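Local coordinates for protein probable N-acetyl-gamma-glutamyl-phosphate reductase, chloroplastic (Oryza sativa, PDB 2CVO) that probably catalyses the NADPH-dependent reduction of N-acetyl-L-glutamyl 5-phosphate to the semialdehyde, a step of arginine biosynthesis in the plastid, at residues L151-R156 with E291-L296; L177-L182 with S264-E269; G238-E241 with K246-I249. One frame throughout, in Å; residues are numbered along the deposited sequence.

Interaction 1 (L151-R156 with E291-L296); sequences LTEVLR and EFVKLL
The seam between the Rossmann-type NAD-binding domain and the dimerisation domain is the setting in which E153, near the start of helix 152-161, meets F292, just before strand 293-295, and V293, the first residue of that strand. It illustrates how one carboxylate can serve an interdomain boundary with both its apolar shaft and its polar end. The side chain of E153 bends at chi2 (77°), which folds the carboxylate back alongside V293 while the two side chains slide past each other in opposite directions. V293 CG2, anti to its own carbonyl carbon, is the branch that reaches E153: it lies 3.5 Å from E153 CD and 3.6 Å from E153 CG, so a single methyl covers the bend.

The polar end works differently. OE1 forms a salt bridge with K337, and OE2 accepts a hydrogen bond from Q345; both partners come from helix 336-351. OE2 of E153 also accepts from a water, whose oxygen is 2.7 Å away. Replacing E153 with an alanine would probably leave K337 without its charged mate and open a gap beside the V293 methyl. The plane of the carboxylate is turned 84° from that of F292, whose ring leads away; only the CB of F292 comes near, 3.8 Å from OE2 of E153. The two domains are thus joined here without a direct polar bond between the segments, the link being relayed by solvent: the same water accepts the backbone N-H of F292, with 2.9 Å between its oxygen and F292 N.

Interaction 2 (L177-L182 with S264-E269); sequences LPLVPL and STMFVE
Packing of a helix on one face of a mixed beta-sheet is exemplified by P178 and L179 of helix 170-184, which meet M266 and V268 of strand 262-269 in the dimerisation domain. The helix and strand segments run in roughly the same direction, 29° apart, with their axes 10.7 Å from each other at closest approach. M266 and V268, two residues apart, point from the same face of the strand toward the helix.

The tight part centres on the thioether of M266. M266 SD lies 3.6 Å from L179 CG, and both methyls of L179 also reach that sulfur, CD2 at 3.8 Å and CD1 at 3.9 Å, so M266 SD sits against the forked end of the leucine. Bends at chi2 (142°) and chi3 (-88°) lay the SD-CE end of M266 across the proline, and the two side chains cross at about a right angle. P178 CG lies 3.9 Å from M266 SD and about as far from M266 CE. I195 and I328 of the flanking strands border this apolar patch.

Toward V268 the fit is looser: one methyl pair makes the contact, and I188 touches both L179 and V268. The other face of the strand looks away from the helix, where T265 and F267 pack on D196 and I194 of the third subunit. The more open end of the strand segment is at E269, which is partly exposed. L179 and V268 themselves are both buried, and their single approach is L179 CD2 to V268 CG1 at 4.2 Å.

Interaction 3 (G238-E241 with K246-I249); sequences GLSE and KVTI
S240 and V247 face each other where the chain leaves helix 231-243 and doubles back along it, a small example of a helix side chain fixing the backbone that follows. The S240 hydroxyl stands anti to its own carbonyl carbon (chi1 -72°), a rotamer that lets OG meet two backbone groups. It accepts the N-H of V247 in an almost straight bond, 2.8 Å from V247 N to S240 OG with an angle of 174° at the hydrogen, and it is also hydrogen-bonded to the carbonyl oxygen of E236, one turn earlier in the helix.

V247 uses its two methyl branches separately. CG2 of V247 falls over the helix backbone, 3.8 Å from the carbonyl oxygen of L239, while CG1 of V247 lies 4.2 Å from CB of L239. Farther along, L239 and I249 cross at about a right angle, and CD1 of L239 meets CG2 of I249 at 3.7 Å. In I249 it is thus the CG2 methyl, the short branch, that is directed at the leucine.

K246 starts away from the helix, but a bend at chi2 (55°) curls its chain back, with K246 CD passing 4.0 Å from S240 OG, and its amine forms a salt bridge with E236. The other carboxylate oxygen of E236 accepts the N-H of I249. Apolar packing inside and polar bonds outside together characterise this helix-to-strand connection, which leads from helix 231-243 into strand 250-256 of the dimerisation domain's mixed sheet.

Helix 170-184 is the element around which the three contacts gather. Interaction 1 spans the longest stretch of chain; interaction 2 falls within that span, and interaction 3 within that of interaction 2. The centres of interactions 1 and 2 are about 14 Å apart, and L177 touches E153 and V293, while both contacts reach the mixed sheet through strands 293-295 and 262-269. Interactions 2 and 3, with centres about 12 Å apart, meet where L179 packs on L239. The centres of interactions 1 and 3 are about 20 Å apart; their nearest atoms, about 5 Å apart, do not touch. Packing thus runs continuously from the domain boundary into the dimerisation domain, where interactions 2 and 3 both border the third subunit of the tetramer.

Interaction 1 (L151-R156 with E291-L296)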
loop_
_atom_site.group_PDB
_atom_site.type_symbol
_atom_site.label_atom_id
_atom_site.label_comp_id
_atom_site.label_asym_id
_atom_site.label_seq_id
_atom_site.Cartn_x
_atom_site.Cartn_y
_atom_site.Cartn_z
ATOM N N LEU A 151 -20.234 12.070 22.620
ATOM C CA LEU A 151 -19.867 12.927 21.497
ATOM C C LEU A 151 -19.572 14.285 22.127
ATOM O O LEU A 151 -20.449 15.146 22.242
ATOM C CB LEU A 151 -21.009 13.021 20.485
ATOM C CG LEU A 151 -20.643 13.694 19.153
ATOM C CD1 LEU A 151 -19.399 13.031 18.548
ATOM C CD2 LEU A 151 -21.820 13.595 18.200
ATOM N N THR A 152 -18.316 14.447 22.537
ATOM C CA THR A 152 -17.821 15.631 23.234
ATOM C C THR A 152 -18.404 16.995 22.867
ATOM O O THR A 152 -19.106 17.614 23.673
ATOM C CB THR A 152 -16.277 15.718 23.133
ATOM O OG1 THR A 152 -15.703 14.421 23.339
ATOM C CG2 THR A 152 -15.732 16.654 24.199
ATOM N N GLU A 153 -18.101 17.472 21.666
ATOM C CA GLU A 153 -18.570 18.775 21.221
ATOM C C GLU A 153 -20.088 18.967 21.249
ATOM O O GLU A 153 -20.571 20.097 21.331
ATOM C CB GLU A 153 -18.063 19.060 19.802
ATOM C CG GLU A 153 -16.563 19.320 19.676
ATOM C CD GLU A 153 -15.711 18.059 19.754
ATOM O OE1 GLU A 153 -16.270 16.936 19.759
ATOM O OE2 GLU A 153 -14.468 18.201 19.798
ATOM N N VAL A 154 -20.836 17.870 21.192
ATOM C CA VAL A 154 -22.292 17.940 21.162
ATOM C C VAL A 154 -22.988 17.824 22.518
ATOM O O VAL A 154 -24.021 18.451 22.745
ATOM C CB VAL A 154 -22.859 16.858 20.209
ATOM C CG1 VAL A 154 -24.378 16.873 20.230
ATOM C CG2 VAL A 154 -22.356 17.108 18.796
ATOM N N LEU A 155 -22.429 17.026 23.418
ATOM C CA LEU A 155 -23.038 16.849 24.730
ATOM C C LEU A 155 -22.054 17.173 25.850
ATOM O O LEU A 155 -22.064 16.532 26.898
ATOM C CB LEU A 155 -23.545 15.408 24.889
ATOM C CG LEU A 155 -24.607 14.898 23.902
ATOM C CD1 LEU A 155 -23.953 14.493 22.587
ATOM C CD2 LEU A 155 -25.324 13.692 24.501
ATOM N N ARG A 156 -21.216 18.182 25.624
ATOM C CA ARG A 156 -20.208 18.577 26.601
ATOM C C ARG A 156 -20.729 18.785 28.022
ATOM O O ARG A 156 -20.122 18.302 28.982
ATOM C CB ARG A 156 -19.485 19.842 26.127
ATOM C CG ARG A 156 -18.422 20.340 27.091
ATOM C CD ARG A 156 -17.618 21.503 26.514
ATOM N NE ARG A 156 -16.655 21.068 25.504
ATOM C CZ ARG A 156 -16.712 21.378 24.212
ATOM N NH1 ARG A 156 -17.693 22.140 23.747
ATOM N NH2 ARG A 156 -15.786 20.923 23.382
ATOM N N GLU A 291 -11.498 23.333 19.184
ATOM C CA GLU A 291 -10.179 22.927 18.732
ATOM C C GLU A 291 -10.133 21.669 17.869
ATOM O O GLU A 291 -9.400 21.624 16.881
ATOM C CB GLU A 291 -9.243 22.743 19.929
ATOM C CG GLU A 291 -7.843 22.286 19.531
ATOM C CD GLU A 291 -6.865 22.302 20.687
ATOM O OE1 GLU A 291 -5.681 21.971 20.463
ATOM O OE2 GLU A 291 -7.272 22.643 21.816
ATOM N N PHE A 292 -10.918 20.657 18.220
ATOM C CA PHE A 292 -10.883 19.406 17.474
ATOM C C PHE A 292 -11.874 19.201 16.322
ATOM O O PHE A 292 -11.913 18.133 15.709
ATOM C CB PHE A 292 -10.949 18.243 18.466
ATOM C CG PHE A 292 -9.765 18.195 19.397
ATOM C CD1 PHE A 292 -8.483 17.980 18.896
ATOM C CD2 PHE A 292 -9.921 18.400 20.764
ATOM C CE1 PHE A 292 -7.369 17.970 19.745
ATOM C CE2 PHE A 292 -8.817 18.392 21.621
ATOM C CZ PHE A 292 -7.542 18.177 21.110
ATOM N N VAL A 293 -12.668 20.219 16.018
ATOM C CA VAL A 293 -13.610 20.122 14.908
ATOM C C VAL A 293 -13.378 21.355 14.049
ATOM O O VAL A 293 -13.789 22.452 14.413
ATOM C CB VAL A 293 -15.076 20.096 15.391
ATOM C CG1 VAL A 293 -16.008 19.965 14.197
ATOM C CG2 VAL A 293 -15.293 18.934 16.345
ATOM N N LYS A 294 -12.718 21.173 12.911
ATOM C CA LYS A 294 -12.417 22.301 12.045
ATOM C C LYS A 294 -13.046 22.286 10.660
ATOM O O LYS A 294 -13.029 21.275 9.951
ATOM C CB LYS A 294 -10.905 22.450 11.893
ATOM C CG LYS A 294 -10.510 23.709 11.130
ATOM C CD LYS A 294 -9.001 23.854 11.019
ATOM C CE LYS A 294 -8.626 25.146 10.314
ATOM N NZ LYS A 294 -9.124 26.341 11.053
ATOM N N LEU A 295 -13.591 23.436 10.283
ATOM C CA LEU A 295 -14.204 23.614 8.976
ATOM C C LEU A 295 -13.090 24.177 8.097
ATOM O O LEU A 295 -12.567 25.255 8.378
ATOM C CB LEU A 295 -15.360 24.621 9.068
ATOM C CG LEU A 295 -16.263 24.801 7.846
ATOM C CD1 LEU A 295 -16.985 23.483 7.545
ATOM C CD2 LEU A 295 -17.280 25.915 8.116
ATOM N N LEU A 296 -12.715 23.446 7.050
ATOM C CA LEU A 296 -11.646 23.898 6.169
ATOM C C LEU A 296 -12.073 25.169 5.448
ATOM O O LEU A 296 -13.262 25.481 5.390
ATOM C CB LEU A 296 -11.281 22.804 5.159
ATOM C CG LEU A 296 -10.849 21.450 5.753
ATOM C CD1 LEU A 296 -10.297 20.564 4.643
ATOM C CD2 LEU A 296 -9.788 21.656 6.830
HETATM O O HOH W 1 -13.188 20.555 19.987
#

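Interaction 2 (L177-L182 with S264-E269)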
loop_
_atom_site.group_PDB
_atom_site.type_symbol
_atom_site.label_atom_id
_atom_site.label_comp_id
_atom_site.label_asym_id
_atom_site.label_seq_id
_atom_site.Cartn_x
_atom_site.Cartn_y
_atom_site.Cartn_z
ATOM N N LEU A 177 -21.272 15.019 14.039
ATOM C CA LEU A 177 -20.655 16.323 14.228
ATOM C C LEU A 177 -21.190 17.339 13.215
ATOM O O LEU A 177 -21.643 18.420 13.596
ATOM C CB LEU A 177 -19.129 16.214 14.140
ATOM C CG LEU A 177 -18.498 15.619 15.407
ATOM C CD1 LEU A 177 -17.029 15.321 15.190
ATOM C CD2 LEU A 177 -18.683 16.591 16.562
ATOM N N PRO A 178 -21.159 17.010 11.915
ATOM C CA PRO A 178 -21.683 18.000 10.966
ATOM C C PRO A 178 -23.212 17.998 10.835
ATOM O O PRO A 178 -23.829 19.058 10.733
ATOM C CB PRO A 178 -20.990 17.623 9.659
ATOM C CG PRO A 178 -20.896 16.129 9.766
ATOM C CD PRO A 178 -20.450 15.928 11.207
ATOM N N LEU A 179 -23.826 16.816 10.866
ATOM C CA LEU A 179 -25.279 16.721 10.699
ATOM C C LEU A 179 -26.182 17.182 11.843
ATOM O O LEU A 179 -27.230 17.791 11.593
ATOM C CB LEU A 179 -25.675 15.293 10.315
ATOM C CG LEU A 179 -25.131 14.756 8.991
ATOM C CD1 LEU A 179 -25.879 13.478 8.641
ATOM C CD2 LEU A 179 -25.316 15.785 7.889
ATOM N N VAL A 180 -25.797 16.895 13.083
ATOM C CA VAL A 180 -26.618 17.277 14.229
ATOM C C VAL A 180 -26.937 18.779 14.294
ATOM O O VAL A 180 -28.102 19.163 14.350
ATOM C CB VAL A 180 -25.969 16.808 15.555
ATOM C CG1 VAL A 180 -26.766 17.326 16.754
ATOM C CG2 VAL A 180 -25.929 15.285 15.585
ATOM N N PRO A 181 -25.917 19.648 14.285
ATOM C CA PRO A 181 -26.240 21.078 14.346
ATOM C C PRO A 181 -27.057 21.561 13.150
ATOM O O PRO A 181 -27.936 22.406 13.298
ATOM C CB PRO A 181 -24.864 21.741 14.423
ATOM C CG PRO A 181 -23.978 20.770 13.694
ATOM C CD PRO A 181 -24.460 19.444 14.231
ATOM N N LEU A 182 -26.772 21.022 11.969
ATOM C CA LEU A 182 -27.495 21.421 10.767
ATOM C C LEU A 182 -28.959 21.017 10.844
ATOM O O LEU A 182 -29.840 21.751 10.384
ATOM C CB LEU A 182 -26.852 20.805 9.517
ATOM C CG LEU A 182 -25.470 21.354 9.146
ATOM C CD1 LEU A 182 -24.927 20.632 7.917
ATOM C CD2 LEU A 182 -25.571 22.853 8.890
ATOM N N SER A 264 -16.487 10.257 5.713
ATOM C CA SER A 264 -17.916 10.071 5.558
ATOM C C SER A 264 -18.424 11.142 4.613
ATOM O O SER A 264 -18.177 12.330 4.819
ATOM C CB SER A 264 -18.642 10.181 6.904
ATOM O OG SER A 264 -18.494 8.993 7.662
ATOM N N THR A 265 -19.111 10.719 3.559
ATOM C CA THR A 265 -19.660 11.667 2.608
ATOM C C THR A 265 -21.169 11.614 2.748
ATOM O O THR A 265 -21.789 10.564 2.563
ATOM C CB THR A 265 -19.258 11.328 1.164
ATOM O OG1 THR A 265 -17.830 11.240 1.077
ATOM C CG2 THR A 265 -19.751 12.418 0.209
ATOM N N MET A 266 -21.747 12.758 3.091
ATOM C CA MET A 266 -23.180 12.868 3.286
ATOM C C MET A 266 -23.815 13.694 2.173
ATOM O O MET A 266 -23.449 14.855 1.949
ATOM C CB MET A 266 -23.452 13.494 4.657
ATOM C CG MET A 266 -22.975 12.623 5.818
ATOM S SD MET A 266 -22.259 13.557 7.196
ATOM C CE MET A 266 -20.565 13.652 6.647
ATOM N N PHE A 267 -24.756 13.075 1.467
ATOM C CA PHE A 267 -25.467 13.725 0.374
ATOM C C PHE A 267 -26.848 14.083 0.911
ATOM O O PHE A 267 -27.749 13.242 0.967
ATOM C CB PHE A 267 -25.572 12.774 -0.821
ATOM C CG PHE A 267 -24.234 12.268 -1.313
ATOM C CD1 PHE A 267 -23.754 11.021 -0.916
ATOM C CD2 PHE A 267 -23.453 13.043 -2.167
ATOM C CE1 PHE A 267 -22.517 10.554 -1.365
ATOM C CE2 PHE A 267 -22.211 12.585 -2.621
ATOM C CZ PHE A 267 -21.743 11.342 -2.221
ATOM N N VAL A 268 -27.007 15.342 1.297
ATOM C CA VAL A 268 -28.251 15.802 1.893
ATOM C C VAL A 268 -29.043 16.807 1.070
ATOM O O VAL A 268 -28.520 17.440 0.149
ATOM C CB VAL A 268 -27.975 16.436 3.265
ATOM C CG1 VAL A 268 -27.239 15.445 4.158
ATOM C CG2 VAL A 268 -27.151 17.698 3.085
ATOM N N GLU A 269 -30.317 16.940 1.422
ATOM C CA GLU A 269 -31.197 17.884 0.755
ATOM C C GLU A 269 -31.333 19.074 1.697
ATOM O O GLU A 269 -31.581 18.906 2.894
ATOM C CB GLU A 269 -32.568 17.254 0.501
ATOM C CG GLU A 269 -32.520 15.870 -0.123
ATOM C CD GLU A 269 -33.883 15.401 -0.617
ATOM O OE1 GLU A 269 -34.899 15.741 0.023
ATOM O OE2 GLU A 269 -33.934 14.681 -1.637
#

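Interaction 3 (G238-E241 with K246-I249)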
loop_
_atom_site.group_PDB
_atom_site.type_symbol
_atom_site.label_atom_id
_atom_site.label_comp_id
_atom_site.label_asym_id
_atom_site.label_seq_id
_atom_site.Cartn_x
_atom_site.Cartn_y
_atom_site.Cartn_z
ATOM N N GLY A 238 -28.960 9.797 17.230
ATOM C CA GLY A 238 -28.534 11.180 17.378
ATOM C C GLY A 238 -29.246 12.133 16.430
ATOM O O GLY A 238 -29.588 13.258 16.801
ATOM N N LEU A 239 -29.474 11.689 15.201
ATOM C CA LEU A 239 -30.150 12.526 14.218
ATOM C C LEU A 239 -31.626 12.704 14.556
ATOM O O LEU A 239 -32.179 13.788 14.376
ATOM C CB LEU A 239 -30.011 11.925 12.819
ATOM C CG LEU A 239 -28.583 11.699 12.322
ATOM C CD1 LEU A 239 -28.627 11.212 10.888
ATOM C CD2 LEU A 239 -27.786 12.992 12.416
ATOM N N SER A 240 -32.261 11.638 15.039
ATOM C CA SER A 240 -33.676 11.698 15.400
ATOM C C SER A 240 -33.887 12.651 16.566
ATOM O O SER A 240 -34.866 13.396 16.602
ATOM C CB SER A 240 -34.200 10.308 15.772
ATOM O OG SER A 240 -34.310 9.497 14.615
ATOM N N GLU A 241 -32.959 12.623 17.517
ATOM C CA GLU A 241 -33.038 13.500 18.672
ATOM C C GLU A 241 -32.911 14.952 18.223
ATOM O O GLU A 241 -33.623 15.827 18.709
ATOM C CB GLU A 241 -31.926 13.174 19.667
ATOM C CG GLU A 241 -31.816 14.185 20.793
ATOM C CD GLU A 241 -30.736 13.830 21.795
ATOM O OE1 GLU A 241 -29.568 13.648 21.383
ATOM O OE2 GLU A 241 -31.059 13.739 22.997
ATOM N N LYS A 246 -38.446 10.808 13.848
ATOM C CA LYS A 246 -37.743 9.574 13.508
ATOM C C LYS A 246 -37.003 9.695 12.178
ATOM O O LYS A 246 -37.626 9.811 11.122
ATOM C CB LYS A 246 -38.738 8.412 13.433
ATOM C CG LYS A 246 -38.172 7.147 12.808
ATOM C CD LYS A 246 -36.902 6.700 13.511
ATOM C CE LYS A 246 -36.293 5.492 12.826
ATOM N NZ LYS A 246 -34.917 5.242 13.315
ATOM N N VAL A 247 -35.675 9.654 12.226
ATOM C CA VAL A 247 -34.873 9.768 11.009
ATOM C C VAL A 247 -34.377 8.418 10.500
ATOM O O VAL A 247 -33.775 7.650 11.249
ATOM C CB VAL A 247 -33.642 10.678 11.235
ATOM C CG1 VAL A 247 -32.790 10.743 9.969
ATOM C CG2 VAL A 247 -34.095 12.064 11.644
ATOM N N THR A 248 -34.634 8.137 9.224
ATOM C CA THR A 248 -34.191 6.892 8.599
ATOM C C THR A 248 -33.199 7.213 7.489
ATOM O O THR A 248 -33.567 7.767 6.455
ATOM C CB THR A 248 -35.354 6.111 7.993
ATOM O OG1 THR A 248 -36.253 5.711 9.035
ATOM C CG2 THR A 248 -34.828 4.870 7.281
ATOM N N ILE A 249 -31.943 6.839 7.705
ATOM C CA ILE A 249 -30.875 7.130 6.754
ATOM C C ILE A 249 -30.443 5.959 5.884
ATOM O O ILE A 249 -30.831 4.814 6.104
ATOM C CB ILE A 249 -29.599 7.627 7.493
ATOM C CG1 ILE A 249 -28.995 6.475 8.307
ATOM C CG2 ILE A 249 -29.940 8.789 8.417
ATOM C CD1 ILE A 249 -27.713 6.822 9.062
#